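Local coordinates for protein phytoene synthase (Enterococcus hirae, PDB 5IYS) that probably condenses two prenyl diphosphates head to head, as dehydrosqualene and phytoene synthases do, and binds magnesium and a farnesyl thiodiphosphate inhibitor, at residues D7-E11 and R40-S44; L167-L171 and W213-A217. All coordinates share one frame; numbering follows the deposited sequence.

Overall arrangement
Both contacts join helices of an all-helical chain with the fold of the squalene/phytoene synthase family, and they lie on opposite sides of its centre. Contact 1 ties the N-terminal turn 7-11 to the start of helix 39-60, the helix that further on carries the magnesium ligands D56 and D60. Contact 2 pairs helices 155-172 and 207-227 and includes N169, which binds a magnesium ion and touches the thiodiphosphate inhibitor. The contact centres are about 36 Å apart and the nearest atoms about 20 Å, so the two do not touch. Contact 1 lies away from the annotated sites, although the S44 side chain is about 10 Å from a bound inhibitor.

Contact 1. Residues D7-E11 and R40-S44; sequences DPFQE and RKAQS
An Asx turn at the N-terminal end of helix 8-11 meets the first turn of helix 39-60 here, through D7, F9, R40 and Q43. R40 grips the D7 carboxylate end-on with two nitrogens. R40 NH2 donates to D7 OD2 at 2.8 Å in a nearly straight bond (176°), meeting the syn side of the carboxylate, with OD2 in the guanidinium plane. The second bond, R40 NH1 to D7 OD1, is 3.0 Å and more bent, entering from above the carboxylate plane. From the opposite face of that plane the backbone N of F9 donates to the same OD1, also at 3.0 Å; this closes the Asx turn. A chi1 of 175° at D7 turns the carboxylate to R40. The extended R40 chain runs over one face of the F9 ring, with CG 3.7 Å from the ring centroid in a CH-pi contact. Q43 OE1 approaches the ring obliquely, 3.2 Å from F9 CD2. Water 1 links F9 O to Q43 NE2. The F9 ring also stacks with F16 and touches V94 and N98 of helix 87-98. Helix 8-11 is thus joined to helix 39-60 by an Asx turn whose carboxylate also takes an arginine salt bridge.

Contact 2. Residues L167-L171 and W213-A217; sequences LTNIL and WESLA. With MG (magnesium ion), chain D; FPS (S-[(2E,6E)-3,7,11-trimethyldodeca-2,6,10-trienyl] trihydrogen thiodiphosphate), chain H.
One face of the W213 indole carries the CD2 methyl of L171, 3.5 Å from the centroid of the five-membered ring and 16° off its normal, a CH-pi contact; the E214 carboxylate carbon lies at the edge. W213 NE1 donates to L171 O at 3.1 Å. The N-H points almost straight at the oxygen (164°), which lies near the indole plane, but the nitrogen stands above the plane of the carbonyl. One leucine thus meets the indole twice, by its methyl over the ring and by its backbone oxygen at the N-H. With chi1 at -163° the indole is carried away from the W213 backbone N, and its end comes close to L171. The other L171 methyl, CD1, is 4.0 Å from A217 CB. Beside it, L216 wedges between L171 and L167, its CD2 3.8 Å from L171 CD2 and its CD1 4.0 Å from L167 CD2. N169 turns to the pocket instead: OD1 binds magnesium at 2.1 Å, alongside inhibitor oxygen O2A, and ND2 makes a weak bond to O3A and a hydrogen bond to Y249. The two helical segments run nearly antiparallel, their axes 10.4 Å apart at closest approach. Helix 236-258 packs against L171, W213 and A217, while helix 125-143 touches L167, I170 and L216, so the buried pair is flanked by both helices.

Contact 1. Residues D7-E11 and R40-S44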
ATOM      1  N   ASP A   7     -19.804 -22.787  -8.104  1.00 30.54           N
ATOM      2  CA  ASP A   7     -19.253 -21.873  -7.070  1.00 28.65           C
ATOM      3  C   ASP A   7     -17.818 -21.537  -7.486  1.00 26.90           C
ATOM      4  O   ASP A   7     -16.926 -22.383  -7.380  1.00 28.04           O
ATOM      5  CB  ASP A   7     -19.283 -22.587  -5.706  1.00 28.46           C
ATOM      6  CG  ASP A   7     -18.635 -21.790  -4.612  1.00 26.91           C
ATOM      7  OD1 ASP A   7     -17.984 -20.780  -4.948  1.00 21.65           O
ATOM      8  OD2 ASP A   7     -18.790 -22.152  -3.414  1.00 23.07           O
ATOM      9  N   PRO A   8     -17.597 -20.309  -7.980  1.00 26.89           N
ATOM     10  CA  PRO A   8     -16.298 -19.977  -8.590  1.00 27.24           C
ATOM     11  C   PRO A   8     -15.144 -19.961  -7.588  1.00 27.86           C
ATOM     12  O   PRO A   8     -13.993 -20.161  -7.984  1.00 26.98           O
ATOM     13  CB  PRO A   8     -16.534 -18.606  -9.236  1.00 26.04           C
ATOM     14  CG  PRO A   8     -17.707 -18.025  -8.511  1.00 32.01           C
ATOM     15  CD  PRO A   8     -18.545 -19.189  -8.026  1.00 24.33           C
ATOM     16  N   PHE A   9     -15.454 -19.867  -6.292  1.00 27.65           N
ATOM     17  CA  PHE A   9     -14.420 -19.973  -5.269  1.00 28.54           C
ATOM     18  C   PHE A   9     -14.022 -21.413  -4.983  1.00 31.22           C
ATOM     19  O   PHE A   9     -12.965 -21.679  -4.395  1.00 31.12           O
ATOM     20  CB  PHE A   9     -14.795 -19.204  -3.991  1.00 27.41           C
ATOM     21  CG  PHE A   9     -14.834 -17.711  -4.173  1.00 22.90           C
ATOM     22  CD1 PHE A   9     -15.990 -17.068  -4.576  1.00 23.48           C
ATOM     23  CD2 PHE A   9     -13.696 -16.935  -3.955  1.00 30.03           C
ATOM     24  CE1 PHE A   9     -16.018 -15.705  -4.827  1.00 27.46           C
ATOM     25  CE2 PHE A   9     -13.718 -15.564  -4.196  1.00 26.51           C
ATOM     26  CZ  PHE A   9     -14.879 -14.932  -4.588  1.00 28.53           C
ATOM     27  N   GLN A  10     -14.856 -22.357  -5.414  1.00 29.26           N
ATOM     28  CA  GLN A  10     -14.459 -23.745  -5.358  1.00 29.43           C
ATOM     29  C   GLN A  10     -13.734 -24.075  -6.660  1.00 26.64           C
ATOM     30  O   GLN A  10     -12.665 -24.694  -6.649  1.00 25.38           O
ATOM     31  CB  GLN A  10     -15.680 -24.655  -5.123  1.00 31.86           C
ATOM     32  CG  GLN A  10     -15.408 -26.149  -5.148  1.00 33.41           C
ATOM     33  CD  GLN A  10     -16.662 -26.981  -5.436  1.00 49.32           C
ATOM     34  OE1 GLN A  10     -16.810 -28.091  -4.914  1.00 47.94           O
ATOM     35  NE2 GLN A  10     -17.553 -26.467  -6.293  1.00 48.62           N
ATOM     36  N   GLU A  11     -14.312 -23.647  -7.780  1.00 27.11           N
ATOM     37  CA  GLU A  11     -13.730 -23.947  -9.086  1.00 26.81           C
ATOM     38  C   GLU A  11     -12.267 -23.494  -9.170  1.00 25.14           C
ATOM     39  O   GLU A  11     -11.392 -24.255  -9.598  1.00 26.03           O
ATOM     40  CB  GLU A  11     -14.524 -23.285 -10.216  1.00 28.74           C
ATOM     41  CG  GLU A  11     -13.977 -23.687 -11.586  1.00 34.96           C
ATOM     42  CD  GLU A  11     -14.858 -23.258 -12.745  1.00 47.00           C
ATOM     43  OE1 GLU A  11     -15.981 -22.778 -12.479  1.00 47.86           O
ATOM     44  OE2 GLU A  11     -14.421 -23.386 -13.916  1.00 47.46           O
ATOM     45  N   ARG A  40     -14.835 -14.652   1.126  1.00 18.10           N
ATOM     46  CA  ARG A  40     -14.744 -14.359  -0.299  1.00 17.44           C
ATOM     47  C   ARG A  40     -14.200 -12.978  -0.619  1.00 18.47           C
ATOM     48  O   ARG A  40     -13.457 -12.811  -1.600  1.00 16.41           O
ATOM     49  CB  ARG A  40     -16.054 -14.638  -1.031  1.00 16.12           C
ATOM     50  CG  ARG A  40     -16.398 -16.118  -0.989  1.00 22.67           C
ATOM     51  CD  ARG A  40     -17.856 -16.445  -1.331  1.00 23.78           C
ATOM     52  NE  ARG A  40     -18.032 -17.862  -1.044  1.00 25.72           N
ATOM     53  CZ  ARG A  40     -18.349 -18.795  -1.941  1.00 28.20           C
ATOM     54  NH1 ARG A  40     -18.775 -18.474  -3.164  1.00 21.78           N
ATOM     55  NH2 ARG A  40     -18.244 -20.065  -1.585  1.00 28.70           N
ATOM     56  N   LYS A  41     -14.539 -12.004   0.224  1.00 14.37           N
ATOM     57  CA  LYS A  41     -13.933 -10.678   0.100  1.00 16.76           C
ATOM     58  C   LYS A  41     -12.464 -10.706   0.470  1.00 15.10           C
ATOM     59  O   LYS A  41     -11.620 -10.143  -0.235  1.00 16.04           O
ATOM     60  CB  LYS A  41     -14.707  -9.642   0.934  1.00 16.36           C
ATOM     61  CG  LYS A  41     -15.981  -9.192   0.223  1.00 18.31           C
ATOM     62  CD  LYS A  41     -16.755  -8.180   1.056  1.00 25.67           C
ATOM     63  CE  LYS A  41     -17.782  -7.433   0.196  1.00 29.28           C
ATOM     64  NZ  LYS A  41     -18.615  -6.581   1.117  1.00 35.80           N
ATOM     65  N   ALA A  42     -12.121 -11.456   1.512  1.00 18.25           N
ATOM     66  CA  ALA A  42     -10.717 -11.556   1.857  1.00 12.39           C
ATOM     67  C   ALA A  42      -9.909 -12.197   0.714  1.00 15.28           C
ATOM     68  O   ALA A  42      -8.829 -11.737   0.355  1.00 11.57           O
ATOM     69  CB  ALA A  42     -10.549 -12.351   3.174  1.00 12.11           C
ATOM     70  N   GLN A  43     -10.426 -13.258   0.127  1.00 13.72           N
ATOM     71  CA  GLN A  43      -9.675 -13.940  -0.947  1.00 15.44           C
ATOM     72  C   GLN A  43      -9.540 -13.008  -2.146  1.00 15.00           C
ATOM     73  O   GLN A  43      -8.562 -13.043  -2.861  1.00 12.73           O
ATOM     74  CB  GLN A  43     -10.482 -15.158  -1.405  1.00 15.69           C
ATOM     75  CG  GLN A  43     -10.492 -16.273  -0.354  1.00 22.12           C
ATOM     76  CD  GLN A  43     -11.398 -17.409  -0.792  1.00 28.32           C
ATOM     77  OE1 GLN A  43     -12.603 -17.234  -0.930  1.00 37.19           O
ATOM     78  NE2 GLN A  43     -10.803 -18.547  -1.089  1.00 33.39           N
ATOM     79  N   SER A  44     -10.537 -12.156  -2.348  1.00 15.07           N
ATOM     80  CA  SER A  44     -10.516 -11.172  -3.430  1.00 14.87           C
ATOM     81  C   SER A  44      -9.408 -10.153  -3.178  1.00 14.66           C
ATOM     82  O   SER A  44      -8.660  -9.833  -4.086  1.00 13.75           O
ATOM     83  CB  SER A  44     -11.872 -10.480  -3.564  1.00 13.25           C
ATOM     84  OG  SER A  44     -12.896 -11.427  -3.897  1.00 13.58           O
TER
HETATM   85  O   HOH W   1     -11.529 -20.533  -2.610  1.00 36.65           O

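Contact 2. Residues L167-L171 and W213-A217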
ATOM      1  N   LEU A 167       3.580   7.176   2.267  1.00 15.19           N
ATOM      2  CA  LEU A 167       4.444   8.098   3.037  1.00 15.86           C
ATOM      3  C   LEU A 167       5.059   7.408   4.251  1.00 17.47           C
ATOM      4  O   LEU A 167       6.210   7.650   4.608  1.00 17.45           O
ATOM      5  CB  LEU A 167       3.630   9.299   3.538  1.00 16.90           C
ATOM      6  CG  LEU A 167       3.265  10.356   2.496  1.00 19.64           C
ATOM      7  CD1 LEU A 167       2.568  11.536   3.147  1.00 21.16           C
ATOM      8  CD2 LEU A 167       4.517  10.801   1.738  1.00 21.86           C
ATOM      9  N   THR A 168       4.249   6.616   4.948  1.00 14.30           N
ATOM     10  CA  THR A 168       4.749   5.826   6.079  1.00 16.78           C
ATOM     11  C   THR A 168       5.853   4.864   5.628  1.00 17.68           C
ATOM     12  O   THR A 168       6.905   4.744   6.270  1.00 20.54           O
ATOM     13  CB  THR A 168       3.586   5.013   6.696  1.00 15.92           C
ATOM     14  OG1 THR A 168       2.530   5.911   7.100  1.00 16.63           O
ATOM     15  CG2 THR A 168       4.062   4.191   7.893  1.00 17.64           C
ATOM     16  N   ASN A 169       5.630   4.187   4.508  1.00 18.01           N
ATOM     17  CA  ASN A 169       6.651   3.285   3.956  1.00 18.71           C
ATOM     18  C   ASN A 169       7.971   4.001   3.640  1.00 21.38           C
ATOM     19  O   ASN A 169       9.078   3.512   3.961  1.00 16.51           O
ATOM     20  CB  ASN A 169       6.079   2.561   2.731  1.00 18.69           C
ATOM     21  CG  ASN A 169       7.035   1.519   2.165  1.00 23.72           C
ATOM     22  OD1 ASN A 169       8.005   1.879   1.518  1.00 22.82           O
ATOM     23  ND2 ASN A 169       6.752   0.232   2.388  1.00 27.99           N
ATOM     24  N   ILE A 170       7.833   5.206   3.094  1.00 17.17           N
ATOM     25  CA  ILE A 170       8.969   6.060   2.765  1.00 19.16           C
ATOM     26  C   ILE A 170       9.767   6.431   4.030  1.00 19.27           C
ATOM     27  O   ILE A 170      11.008   6.303   4.092  1.00 21.05           O
ATOM     28  CB  ILE A 170       8.466   7.335   2.038  1.00 17.95           C
ATOM     29  CG1 ILE A 170       8.116   7.030   0.571  1.00 13.06           C
ATOM     30  CG2 ILE A 170       9.518   8.413   2.056  1.00 19.65           C
ATOM     31  CD1 ILE A 170       7.310   8.139  -0.151  1.00 16.32           C
ATOM     32  N   LEU A 171       9.032   6.833   5.060  1.00 18.59           N
ATOM     33  CA  LEU A 171       9.607   7.316   6.315  1.00 19.28           C
ATOM     34  C   LEU A 171      10.226   6.171   7.091  1.00 21.69           C
ATOM     35  O   LEU A 171      11.195   6.338   7.842  1.00 23.78           O
ATOM     36  CB  LEU A 171       8.515   7.999   7.148  1.00 19.20           C
ATOM     37  CG  LEU A 171       8.122   9.388   6.623  1.00 19.19           C
ATOM     38  CD1 LEU A 171       6.823   9.823   7.248  1.00 20.57           C
ATOM     39  CD2 LEU A 171       9.240  10.442   6.942  1.00 21.03           C
ATOM     40  N   TRP A 213      11.540  14.616   8.706  1.00 25.33           N
ATOM     41  CA  TRP A 213      10.817  13.398   9.040  1.00 23.60           C
ATOM     42  C   TRP A 213       9.473  13.721   9.694  1.00 24.59           C
ATOM     43  O   TRP A 213       8.407  13.297   9.225  1.00 24.25           O
ATOM     44  CB  TRP A 213      11.669  12.502   9.940  1.00 22.21           C
ATOM     45  CG  TRP A 213      11.185  11.073  10.013  1.00 24.85           C
ATOM     46  CD1 TRP A 213      11.688  10.000   9.317  1.00 24.21           C
ATOM     47  CD2 TRP A 213      10.136  10.555  10.843  1.00 21.13           C
ATOM     48  NE1 TRP A 213      10.975   8.864   9.620  1.00 27.91           N
ATOM     49  CE2 TRP A 213      10.048   9.166  10.585  1.00 25.27           C
ATOM     50  CE3 TRP A 213       9.277  11.122  11.792  1.00 20.24           C
ATOM     51  CZ2 TRP A 213       9.144   8.331  11.255  1.00 19.87           C
ATOM     52  CZ3 TRP A 213       8.338  10.310  12.411  1.00 27.08           C
ATOM     53  CH2 TRP A 213       8.274   8.924  12.140  1.00 25.54           C
ATOM     54  N   GLU A 214       9.521  14.504  10.756  1.00 21.63           N
ATOM     55  CA  GLU A 214       8.311  14.854  11.482  1.00 24.68           C
ATOM     56  C   GLU A 214       7.339  15.693  10.672  1.00 23.06           C
ATOM     57  O   GLU A 214       6.130  15.513  10.801  1.00 24.15           O
ATOM     58  CB  GLU A 214       8.621  15.491  12.831  1.00 23.58           C
ATOM     59  CG  GLU A 214       9.134  14.485  13.856  1.00 27.64           C
ATOM     60  CD  GLU A 214       8.060  13.528  14.370  1.00 30.53           C
ATOM     61  OE1 GLU A 214       6.876  13.622  13.980  1.00 36.74           O
ATOM     62  OE2 GLU A 214       8.403  12.620  15.140  1.00 29.54           O
ATOM     63  N   SER A 215       7.859  16.551   9.793  1.00 23.47           N
ATOM     64  CA  SER A 215       6.983  17.293   8.911  1.00 25.74           C
ATOM     65  C   SER A 215       6.176  16.331   8.032  1.00 24.83           C
ATOM     66  O   SER A 215       4.995  16.562   7.756  1.00 25.00           O
ATOM     67  CB  SER A 215       7.781  18.206   7.990  1.00 27.03           C
ATOM     68  OG  SER A 215       6.904  19.044   7.266  1.00 27.77           O
ATOM     69  N   LEU A 216       6.884  15.401   7.406  1.00 23.70           N
ATOM     70  CA  LEU A 216       6.221  14.439   6.516  1.00 22.84           C
ATOM     71  C   LEU A 216       5.334  13.476   7.313  1.00 23.28           C
ATOM     72  O   LEU A 216       4.261  13.095   6.848  1.00 22.01           O
ATOM     73  CB  LEU A 216       7.278  13.666   5.716  1.00 21.48           C
ATOM     74  CG  LEU A 216       6.833  12.944   4.444  1.00 24.53           C
ATOM     75  CD1 LEU A 216       6.241  13.980   3.482  1.00 33.36           C
ATOM     76  CD2 LEU A 216       7.991  12.202   3.779  1.00 30.20           C
ATOM     77  N   ALA A 217       5.740  13.122   8.532  1.00 21.86           N
ATOM     78  CA  ALA A 217       4.931  12.234   9.363  1.00 23.70           C
ATOM     79  C   ALA A 217       3.608  12.883   9.755  1.00 24.46           C
ATOM     80  O   ALA A 217       2.536  12.266   9.685  1.00 22.37           O
ATOM     81  CB  ALA A 217       5.711  11.765  10.590  1.00 23.31           C
TER
HETATM   82 MG    MG D 503       9.563   1.774   0.056  1.00 46.23          MG
HETATM   83  C1  FPS H 507       5.269  -1.477  -1.216  1.00 43.94           C
HETATM   84  S1  FPS H 507       6.089   0.084  -1.128  1.00 52.16           S
HETATM   85  C2  FPS H 507       4.793  -1.713  -2.629  1.00 39.65           C
HETATM   86  C3  FPS H 507       3.788  -1.045  -3.224  1.00 38.60           C
HETATM   87  C4  FPS H 507       3.063   0.109  -2.584  1.00 33.82           C
HETATM   88  C5  FPS H 507       3.412  -1.453  -4.630  1.00 33.54           C
HETATM   89  C6  FPS H 507       2.644  -2.774  -4.648  1.00 22.93           C
HETATM   90  C7  FPS H 507       1.537  -2.771  -3.608  1.00 22.36           C
HETATM   91  C8  FPS H 507       1.356  -3.810  -2.779  1.00 26.60           C
HETATM   92  C10 FPS H 507       0.266  -3.680  -1.742  1.00 23.92           C
HETATM   93  C9  FPS H 507       2.265  -5.010  -2.818  1.00 25.91           C
HETATM   94  C11 FPS H 507      -1.065  -4.229  -2.203  1.00 23.61           C
HETATM   95  C12 FPS H 507      -1.840  -4.382  -0.902  1.00 17.85           C
HETATM   96  C13 FPS H 507      -3.117  -4.803  -0.826  1.00 19.83           C
HETATM   97  C14 FPS H 507      -3.931  -5.183  -2.025  1.00 19.47           C
HETATM   98  C15 FPS H 507      -3.755  -4.880   0.525  1.00 17.53           C
HETATM   99  PA  FPS H 507       8.009  -0.536  -1.441  1.00 46.32           P
HETATM  100  O1A FPS H 507       8.107  -1.179  -2.774  1.00 45.10           O
HETATM  101  O2A FPS H 507       8.973   0.753  -1.402  1.00 40.73           O
HETATM  102  O3A FPS H 507       8.457  -1.386  -0.136  1.00 47.53           O
HETATM  103  PB  FPS H 507       8.733  -2.952  -0.022  1.00 53.74           P
HETATM  104  O1B FPS H 507      10.193  -3.063   0.326  1.00 55.27           O
HETATM  105  O2B FPS H 507       8.465  -3.716  -1.300  1.00 53.73           O
HETATM  106  O3B FPS H 507       7.824  -3.468   1.074  1.00 49.12           O
HETATM  107  O   HOH W   2      10.319   3.134   0.980  1.00 31.81           O
HETATM  108  O   HOH W   3       9.185   3.235  -1.219  1.00 33.82           O
HETATM  109  O   HOH W   4       9.907   0.572   1.160  1.00 31.32           O